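Local coordinates for protein GrgF (Penicillium sp. sh18, PDB 6LZH) that acts as a polyketide transferase in gregatin A biosynthesis, an alpha/beta hydrolase-fold enzyme associated with Claisen condensation, at residues D17-R22 with D67-G72; A124-K129 with Q225-T230; D240-T245 with K267-W272. One frame throughout, in Å; residues are numbered along the deposited sequence.

Overall arrangement
The three contacts follow one another along the chain without interleaving, and all are tied to the eight-stranded mixed sheet of the alpha/beta hydrolase fold. Contact 1 joins strand 20-26 to the loop leaving strand 62-66, near the antiparallel end of the sheet. Contact 2 joins the tail of helix 116-127 to the loop that enters strand 232-237. Contact 3 pairs the loops leaving strands 232-237 and 259-264 and holds two active-site residues. Centres of contacts 1 and 3 are 28 Å apart, on opposite sides of the chain's centre; that of contact 2 lies about 23 Å from the former and 25 Å from the latter. Strand 232-237 thus runs from contact 2 to the catalytic end.

Contact 1 of 3, residues D17-R22 with D67-G72; sequences DGLTLR and DPRGIG
A chi1 of -53° sets Leu19 CG beside its backbone N, and an extended chi2 (164°) then carries CD1 to Arg69, whose own CG is anti to the backbone N. The two side chains meet on a slant, with Leu19 CD1 modelled 3.3 Å from Arg69 CG, an unusually short and somewhat doubtful approach for two carbons. Leu21 covers the neighbouring backbone instead: its CD2 is 3.9 Å from Arg69 N and 4.0 Å from Arg69 CA, while its CB lies 4.1 Å from Asp67 O. Leu19 thus meets the side chain of Arg69, and Leu21, two residues on, meets mainly main-chain atoms. Beyond CG the Arg69 chain bends twice, and its guanidinium group finds its polar partners elsewhere, in Gln86 and Asp81.

The backbones are joined by Asp67 N donating to Arg22 O at 2.9 Å. This bond is nearly straight (172° at the hydrogen). In the sheet of this alpha/beta hydrolase fold, strand 20-26 runs antiparallel to strand 62-66, and the bond falls just past the end of the latter, where the chain leaves for its loop. That loop starts with a type II turn from Pro68 to Ile71, in which Gly70 takes the positive phi expected at its third position; the closing bond from Ile71 N to Pro68 O is weak, at 3.2 Å.

The other charged ends also find partners outside the two segments: Asp67 makes a salt bridge with Lys45, and Arg22 with Asp75 and Glu12. Ser74 OG links the two backbones again, bonding to both Arg22 N and Asp67 O, while Leu19 and Leu21 both touch His90 of helix 84-99.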
loop_
_atom_site.group_PDB
_atom_site.type_symbol
_atom_site.label_atom_id
_atom_site.label_comp_id
_atom_site.label_asym_id
_atom_site.label_seq_id
_atom_site.Cartn_x
_atom_site.Cartn_y
_atom_site.Cartn_z
ATOM N N ASP A 17 -11.842 -6.235 6.758
ATOM C CA ASP A 17 -10.873 -6.798 7.688
ATOM C C ASP A 17 -11.389 -6.846 9.125
ATOM O O ASP A 17 -10.584 -6.939 10.058
ATOM C CB ASP A 17 -9.527 -6.053 7.611
ATOM C CG ASP A 17 -9.669 -4.547 7.412
ATOM O OD1 ASP A 17 -10.780 -3.997 7.531
ATOM O OD2 ASP A 17 -8.633 -3.900 7.135
ATOM N N GLY A 18 -12.710 -6.817 9.322
ATOM C CA GLY A 18 -13.294 -7.169 10.601
ATOM C C GLY A 18 -13.449 -6.066 11.623
ATOM O O GLY A 18 -13.759 -6.367 12.783
ATOM N N LEU A 19 -13.255 -4.809 11.250
ATOM C CA LEU A 19 -13.391 -3.714 12.199
ATOM C C LEU A 19 -14.797 -3.131 12.157
ATOM O O LEU A 19 -15.447 -3.128 11.111
ATOM C CB LEU A 19 -12.395 -2.599 11.877
ATOM C CG LEU A 19 -10.946 -3.048 11.759
ATOM C CD1 LEU A 19 -10.158 -1.984 11.072
ATOM C CD2 LEU A 19 -10.409 -3.308 13.143
ATOM N N THR A 20 -15.241 -2.596 13.300
ATOM C CA THR A 20 -16.430 -1.755 13.355
ATOM C C THR A 20 -16.004 -0.295 13.268
ATOM O O THR A 20 -15.230 0.181 14.102
ATOM C CB THR A 20 -17.219 -1.978 14.646
ATOM O OG1 THR A 20 -17.673 -3.331 14.713
ATOM C CG2 THR A 20 -18.422 -1.061 14.675
ATOM N N LEU A 21 -16.493 0.407 12.259
ATOM C CA LEU A 21 -16.319 1.847 12.156
ATOM C C LEU A 21 -17.622 2.505 12.561
ATOM O O LEU A 21 -18.700 1.991 12.255
ATOM C CB LEU A 21 -15.963 2.265 10.731
ATOM C CG LEU A 21 -14.740 1.591 10.102
ATOM C CD1 LEU A 21 -14.412 2.273 8.781
ATOM C CD2 LEU A 21 -13.538 1.616 11.049
ATOM N N ARG A 22 -17.527 3.644 13.227
ATOM C CA ARG A 22 -18.714 4.292 13.771
ATOM C C ARG A 22 -18.794 5.723 13.281
ATOM O O ARG A 22 -17.772 6.369 13.023
ATOM C CB ARG A 22 -18.704 4.242 15.315
ATOM C CG ARG A 22 -18.692 2.805 15.856
ATOM C CD ARG A 22 -18.702 2.680 17.388
ATOM N NE ARG A 22 -18.736 1.267 17.782
ATOM C CZ ARG A 22 -17.662 0.479 17.869
ATOM N NH1 ARG A 22 -16.449 0.953 17.629
ATOM N NH2 ARG A 22 -17.798 -0.794 18.213
ATOM N N ASP A 67 -15.760 7.960 11.711
ATOM C CA ASP A 67 -14.393 7.998 12.212
ATOM C C ASP A 67 -13.597 6.914 11.505
ATOM O O ASP A 67 -14.029 5.749 11.496
ATOM C CB ASP A 67 -14.345 7.791 13.736
ATOM C CG ASP A 67 -14.825 9.012 14.513
ATOM O OD1 ASP A 67 -14.490 10.140 14.111
ATOM O OD2 ASP A 67 -15.508 8.854 15.544
ATOM N N PRO A 68 -12.489 7.251 10.850
ATOM C CA PRO A 68 -11.658 6.216 10.228
ATOM C C PRO A 68 -11.112 5.260 11.277
ATOM O O PRO A 68 -11.193 5.493 12.485
ATOM C CB PRO A 68 -10.535 7.013 9.550
ATOM C CG PRO A 68 -11.088 8.404 9.401
ATOM C CD PRO A 68 -11.976 8.609 10.588
ATOM N N ARG A 69 -10.562 4.150 10.792
ATOM C CA ARG A 69 -9.923 3.173 11.656
ATOM C C ARG A 69 -8.985 3.838 12.652
ATOM O O ARG A 69 -8.165 4.682 12.279
ATOM C CB ARG A 69 -9.131 2.182 10.800
ATOM C CG ARG A 69 -8.719 0.956 11.566
ATOM C CD ARG A 69 -7.362 1.089 12.208
ATOM N NE ARG A 69 -6.274 1.000 11.246
ATOM C CZ ARG A 69 -4.997 1.111 11.586
ATOM N NH1 ARG A 69 -4.041 1.017 10.663
ATOM N NH2 ARG A 69 -4.678 1.333 12.858
ATOM N N GLY A 70 -9.088 3.426 13.915
ATOM C CA GLY A 70 -8.130 3.852 14.922
ATOM C C GLY A 70 -8.327 5.270 15.405
ATOM O O GLY A 70 -7.439 5.830 16.042
ATOM N N ILE A 71 -9.470 5.874 15.105
ATOM C CA ILE A 71 -9.730 7.279 15.392
ATOM C C ILE A 71 -11.088 7.387 16.070
ATOM O O ILE A 71 -12.001 6.624 15.743
ATOM C CB ILE A 71 -9.701 8.114 14.087
ATOM C CG1 ILE A 71 -8.311 8.079 13.442
ATOM C CG2 ILE A 71 -10.180 9.530 14.323
ATOM C CD1 ILE A 71 -7.318 9.046 14.060
ATOM N N GLY A 72 -11.216 8.316 17.025
ATOM C CA GLY A 72 -12.536 8.672 17.527
ATOM C C GLY A 72 -13.237 7.477 18.147
ATOM O O GLY A 72 -12.671 6.765 18.978
#

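Contact 2 of 3, residues A124-K129 with Q225-T230; sequences AAAFDK and QYISPT
The carbonyl oxygen Ile227 O is gripped from opposite faces of its plane, by Lys129 NZ at 3.1 Å and by Thr230 N at 2.9 Å. The second bond closes a tight turn around Ser228 and Pro229, with a cis peptide before the proline, as in a type VI turn. Lys129 reaches it by folding: its chain is bent at chi2 (-59°), and a further bend at chi4 turns NZ toward the carbonyl oxygens of Tyr226 and Ile227. Weak bonds from the same NZ run to Tyr226 O (3.3 Å) and to Thr230 OG1 (3.5 Å), so the ammonium group is spread over several oxygens, an arrangement that would favour its positive charge.

Beside this polar cluster, small helix residues pack against the loop. Ile227 splits its branches between two alanines, CG1 lying 3.9 Å from Ala126 CB and CG2 4.1 Å from Ala125 CB. Tyr226 CB adds a looser contact with Ala126 CB, at 4.3 Å.

Phe127 turns its ring edge-to-face with Tyr213 of the second subunit, placing the junction beside the dimer interface. Within the chain, the Lys129 bonds and the alanine packing join the tail of helix 116-127 to the loop between helix 209-216 and strand 232-237, with helix 84-99 packing on Ala124 and Phe127.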
loop_
_atom_site.group_PDB
_atom_site.type_symbol
_atom_site.label_atom_id
_atom_site.label_comp_id
_atom_site.label_asym_id
_atom_site.label_seq_id
_atom_site.Cartn_x
_atom_site.Cartn_y
_atom_site.Cartn_z
ATOM N N ALA A 124 -10.114 6.181 -3.433
ATOM C CA ALA A 124 -11.275 5.293 -3.479
ATOM C C ALA A 124 -12.030 5.459 -4.793
ATOM O O ALA A 124 -12.484 4.471 -5.387
ATOM C CB ALA A 124 -12.188 5.556 -2.279
ATOM N N ALA A 125 -12.149 6.706 -5.283
ATOM C CA ALA A 125 -12.797 6.930 -6.575
ATOM C C ALA A 125 -11.991 6.319 -7.715
ATOM O O ALA A 125 -12.553 5.985 -8.766
ATOM C CB ALA A 125 -12.979 8.427 -6.823
ATOM N N ALA A 126 -10.681 6.184 -7.531
ATOM C CA ALA A 126 -9.853 5.562 -8.563
ATOM C C ALA A 126 -10.230 4.101 -8.768
ATOM O O ALA A 126 -10.076 3.566 -9.869
ATOM C CB ALA A 126 -8.372 5.674 -8.178
ATOM N N PHE A 127 -10.705 3.436 -7.716
ATOM C CA PHE A 127 -10.881 1.992 -7.748
ATOM C C PHE A 127 -12.335 1.548 -7.816
ATOM O O PHE A 127 -12.602 0.433 -8.292
ATOM C CB PHE A 127 -10.231 1.357 -6.504
ATOM C CG PHE A 127 -8.770 1.672 -6.351
ATOM C CD1 PHE A 127 -7.915 1.604 -7.445
ATOM C CD2 PHE A 127 -8.244 2.028 -5.113
ATOM C CE1 PHE A 127 -6.553 1.898 -7.315
ATOM C CE2 PHE A 127 -6.887 2.303 -4.974
ATOM C CZ PHE A 127 -6.044 2.242 -6.091
ATOM N N ASP A 128 -13.277 2.383 -7.380
ATOM C CA ASP A 128 -14.646 1.932 -7.132
ATOM C C ASP A 128 -15.614 2.645 -8.072
ATOM O O ASP A 128 -16.071 3.756 -7.784
ATOM C CB ASP A 128 -15.018 2.167 -5.668
ATOM C CG ASP A 128 -16.368 1.574 -5.307
ATOM O OD1 ASP A 128 -16.982 0.912 -6.179
ATOM O OD2 ASP A 128 -16.808 1.777 -4.149
ATOM N N LYS A 129 -15.971 1.988 -9.174
ATOM C CA LYS A 129 -16.880 2.599 -10.142
ATOM C C LYS A 129 -18.340 2.597 -9.692
ATOM O O LYS A 129 -19.198 3.066 -10.448
ATOM C CB LYS A 129 -16.742 1.891 -11.502
ATOM C CG LYS A 129 -15.374 2.075 -12.109
ATOM C CD LYS A 129 -15.071 3.550 -12.311
ATOM C CE LYS A 129 -13.571 3.785 -12.363
ATOM N NZ LYS A 129 -13.095 4.748 -11.338
ATOM N N GLN A 225 -5.068 8.951 -12.156
ATOM C CA GLN A 225 -5.425 8.851 -13.568
ATOM C C GLN A 225 -6.517 7.821 -13.814
ATOM O O GLN A 225 -7.173 7.871 -14.862
ATOM C CB GLN A 225 -4.189 8.526 -14.418
ATOM C CG GLN A 225 -3.664 7.125 -14.241
ATOM C CD GLN A 225 -2.547 7.050 -13.208
ATOM O OE1 GLN A 225 -2.529 7.820 -12.230
ATOM N NE2 GLN A 225 -1.590 6.140 -13.431
ATOM N N TYR A 226 -6.754 6.914 -12.864
ATOM C CA TYR A 226 -7.791 5.894 -13.002
ATOM C C TYR A 226 -9.162 6.348 -12.525
ATOM O O TYR A 226 -10.129 5.584 -12.633
ATOM C CB TYR A 226 -7.401 4.631 -12.239
ATOM C CG TYR A 226 -6.056 4.043 -12.637
ATOM C CD1 TYR A 226 -5.747 3.792 -13.966
ATOM C CD2 TYR A 226 -5.112 3.736 -11.680
ATOM C CE1 TYR A 226 -4.538 3.240 -14.333
ATOM C CE2 TYR A 226 -3.888 3.188 -12.033
ATOM C CZ TYR A 226 -3.608 2.942 -13.361
ATOM O OH TYR A 226 -2.385 2.396 -13.711
ATOM N N ILE A 227 -9.285 7.546 -11.964
ATOM C CA ILE A 227 -10.606 7.981 -11.534
ATOM C C ILE A 227 -11.546 8.062 -12.730
ATOM O O ILE A 227 -12.665 7.540 -12.698
ATOM C CB ILE A 227 -10.507 9.316 -10.779
ATOM C CG1 ILE A 227 -9.682 9.141 -9.496
ATOM C CG2 ILE A 227 -11.914 9.872 -10.499
ATOM C CD1 ILE A 227 -9.244 10.455 -8.866
ATOM N N SER A 228 -11.099 8.687 -13.812
ATOM C CA SER A 228 -11.987 8.844 -14.956
ATOM C C SER A 228 -12.418 7.464 -15.458
ATOM O O SER A 228 -11.595 6.546 -15.541
ATOM C CB SER A 228 -11.312 9.630 -16.079
ATOM O OG SER A 228 -12.035 9.516 -17.296
ATOM N N PRO A 229 -13.687 7.288 -15.853
ATOM C CA PRO A 229 -14.624 8.382 -16.129
ATOM C C PRO A 229 -15.524 8.850 -14.975
ATOM O O PRO A 229 -16.514 9.550 -15.254
ATOM C CB PRO A 229 -15.471 7.810 -17.263
ATOM C CG PRO A 229 -15.548 6.338 -16.922
ATOM C CD PRO A 229 -14.214 5.982 -16.289
ATOM N N THR A 230 -15.196 8.499 -13.731
ATOM C CA THR A 230 -15.953 8.999 -12.583
ATOM C C THR A 230 -15.706 10.493 -12.396
ATOM O O THR A 230 -14.567 10.890 -12.135
ATOM C CB THR A 230 -15.556 8.264 -11.303
ATOM O OG1 THR A 230 -15.837 6.861 -11.428
ATOM C CG2 THR A 230 -16.319 8.853 -10.104
HETATM O O HOH W 1 -18.150 6.067 -11.712
#

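Contact 3 of 3, residues D240-T245 with K267-W272; sequences DVSCPT and KGHLDW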
loop_
_atom_site.group_PDB
_atom_site.type_symbol
_atom_site.label_atom_id
_atom_site.label_comp_id
_atom_site.label_asym_id
_atom_site.label_seq_id
_atom_site.Cartn_x
_atom_site.Cartn_y
_atom_site.Cartn_z
ATOM N N ASP A 240 -2.846 27.968 -0.008
ATOM C CA ASP A 240 -2.682 26.856 0.924
ATOM C C ASP A 240 -1.186 26.614 1.110
ATOM O O ASP A 240 -0.507 26.150 0.191
ATOM C CB ASP A 240 -3.391 25.594 0.415
ATOM C CG ASP A 240 -3.624 24.570 1.527
ATOM O OD1 ASP A 240 -2.802 24.525 2.488
ATOM O OD2 ASP A 240 -4.625 23.807 1.450
ATOM N N VAL A 241 -0.675 26.939 2.297
ATOM C CA VAL A 241 0.722 26.689 2.619
ATOM C C VAL A 241 0.902 25.452 3.487
ATOM O O VAL A 241 2.045 25.012 3.689
ATOM C CB VAL A 241 1.358 27.929 3.287
ATOM C CG1 VAL A 241 1.419 29.072 2.274
ATOM C CG2 VAL A 241 0.570 28.356 4.514
ATOM N N SER A 242 -0.187 24.852 3.968
ATOM C CA SER A 242 -0.177 23.627 4.761
ATOM C C SER A 242 -0.200 22.383 3.874
ATOM O O SER A 242 0.634 21.487 4.031
ATOM C CB SER A 242 -1.370 23.619 5.723
ATOM O OG SER A 242 -1.329 24.755 6.571
ATOM N N CYS A 243 -1.164 22.312 2.953
ATOM C CA CYS A 243 -1.185 21.355 1.851
ATOM C C CYS A 243 -0.874 22.174 0.610
ATOM O O CYS A 243 -1.800 22.700 -0.024
ATOM C CB CYS A 243 -2.550 20.681 1.697
ATOM S SG CYS A 243 -3.021 19.525 2.955
ATOM N N PRO A 244 0.415 22.308 0.209
ATOM C CA PRO A 244 0.790 23.262 -0.852
ATOM C C PRO A 244 -0.150 23.269 -2.055
ATOM O O PRO A 244 -0.420 22.229 -2.656
ATOM C CB PRO A 244 2.196 22.791 -1.243
ATOM C CG PRO A 244 2.767 22.264 0.067
ATOM C CD PRO A 244 1.589 21.623 0.785
ATOM N N THR A 245 -0.669 24.447 -2.384
ATOM C CA THR A 245 -1.489 24.599 -3.587
ATOM C C THR A 245 -0.809 23.983 -4.808
ATOM O O THR A 245 -1.469 23.351 -5.645
ATOM C CB THR A 245 -1.792 26.088 -3.810
ATOM O OG1 THR A 245 -2.516 26.601 -2.681
ATOM C CG2 THR A 245 -2.614 26.315 -5.090
ATOM N N LYS A 267 -7.716 32.264 -0.004
ATOM C CA LYS A 267 -7.904 31.430 1.171
ATOM C C LYS A 267 -6.758 30.447 1.328
ATOM O O LYS A 267 -6.173 29.979 0.342
ATOM C CB LYS A 267 -9.230 30.666 1.094
ATOM C CG LYS A 267 -10.452 31.566 0.887
ATOM C CD LYS A 267 -10.544 32.637 1.967
ATOM C CE LYS A 267 -11.763 33.519 1.742
ATOM N NZ LYS A 267 -11.894 34.549 2.811
ATOM N N GLY A 268 -6.451 30.143 2.589
ATOM C CA GLY A 268 -5.495 29.117 2.945
ATOM C C GLY A 268 -6.180 27.804 3.261
ATOM O O GLY A 268 -7.342 27.577 2.905
ATOM N N HIS A 269 -5.456 26.941 3.985
ATOM C CA HIS A 269 -5.869 25.549 4.145
ATOM C C HIS A 269 -7.164 25.422 4.923
ATOM O O HIS A 269 -7.958 24.509 4.671
ATOM C CB HIS A 269 -4.788 24.742 4.859
ATOM C CG HIS A 269 -5.057 23.270 4.860
ATOM N ND1 HIS A 269 -5.199 22.539 3.697
ATOM C CD2 HIS A 269 -5.227 22.395 5.880
ATOM C CE1 HIS A 269 -5.445 21.278 4.004
ATOM N NE2 HIS A 269 -5.450 21.160 5.321
ATOM N N LEU A 270 -7.375 26.303 5.885
ATOM C CA LEU A 270 -8.499 26.244 6.804
ATOM C C LEU A 270 -9.350 27.495 6.806
ATOM O O LEU A 270 -10.567 27.398 6.995
ATOM C CB LEU A 270 -7.982 26.032 8.233
ATOM C CG LEU A 270 -8.756 25.110 9.160
ATOM C CD1 LEU A 270 -8.651 23.711 8.603
ATOM C CD2 LEU A 270 -8.160 25.197 10.570
ATOM N N ASP A 271 -8.744 28.671 6.622
ATOM C CA ASP A 271 -9.459 29.921 6.852
ATOM C C ASP A 271 -10.580 30.161 5.854
ATOM O O ASP A 271 -11.355 31.114 6.029
ATOM C CB ASP A 271 -8.481 31.105 6.869
ATOM C CG ASP A 271 -7.619 31.192 5.623
ATOM O OD1 ASP A 271 -8.154 31.035 4.499
ATOM O OD2 ASP A 271 -6.403 31.458 5.772
ATOM N N TRP A 272 -10.722 29.312 4.834
ATOM C CA TRP A 272 -11.914 29.423 4.004
ATOM C C TRP A 272 -13.192 29.176 4.806
ATOM O O TRP A 272 -14.273 29.562 4.350
ATOM C CB TRP A 272 -11.827 28.458 2.809
ATOM C CG TRP A 272 -11.674 27.041 3.207
ATOM C CD1 TRP A 272 -10.506 26.347 3.341
ATOM C CD2 TRP A 272 -12.727 26.125 3.542
ATOM N NE1 TRP A 272 -10.767 25.060 3.748
ATOM C CE2 TRP A 272 -12.124 24.900 3.874
ATOM C CE3 TRP A 272 -14.120 26.228 3.595
ATOM C CZ2 TRP A 272 -12.871 23.775 4.257
ATOM C CZ3 TRP A 272 -14.858 25.108 3.976
ATOM C CH2 TRP A 272 -14.233 23.906 4.293
HETATM O O HOH W 2 -2.710 27.597 4.412
#
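The catalytic triad of this enzyme, Cys115, His269 and Asp240, has its histidine and its acid in this contact. His269 ND1 donates to Asp240 OD2 at 2.6 Å, with 162° at the hydrogen. The oxygen offers its syn lone pair and lies almost in the plane of the imidazole, although the carboxylate and the ring are turned 48° from each other. A chi1 of -171° sets His269 CG anti to the backbone N, and chi2 turns the ND1 edge of the ring to the acid.

The acid is positioned by its own loop. Cys243 N donates to Asp240 OD1 at 2.8 Å from above the carboxylate plane, forming an Asx motif, and Ser242 N adds a weak bond to the same oxygen. With OD1 held by the backbone and OD2 given to the histidine, rotation of the carboxylate is restricted. Gln248 is a further, weak partner of OD2.

Such a relay is the hallmark of the alpha/beta hydrolase fold: the acid follows strand 232-237, the histidine follows strand 259-264, and Cys115 lies between strand 108-114 and helix 116-127, consistent with a nucleophile elbow. His269 touches Cys115.

Two more residues of the acid loop approach the histidine from one side of its ring plane. Cys243 SG comes obliquely to the ring, 3.2 Å from His269 CE1 and 3.9 Å from the ring centroid, a close sulfur-aromatic contact. Ser242 CB packs on His269 CB at 3.7 Å, and Met192 of helix 187-198 packs against both residues. Between the backbones a water accepts from both Val241 N (3.0 Å) and His269 N (2.9 Å), bridging the loops. Within segment 267-272, Gly268 N donates to Asp271 OD1 at 2.7 Å.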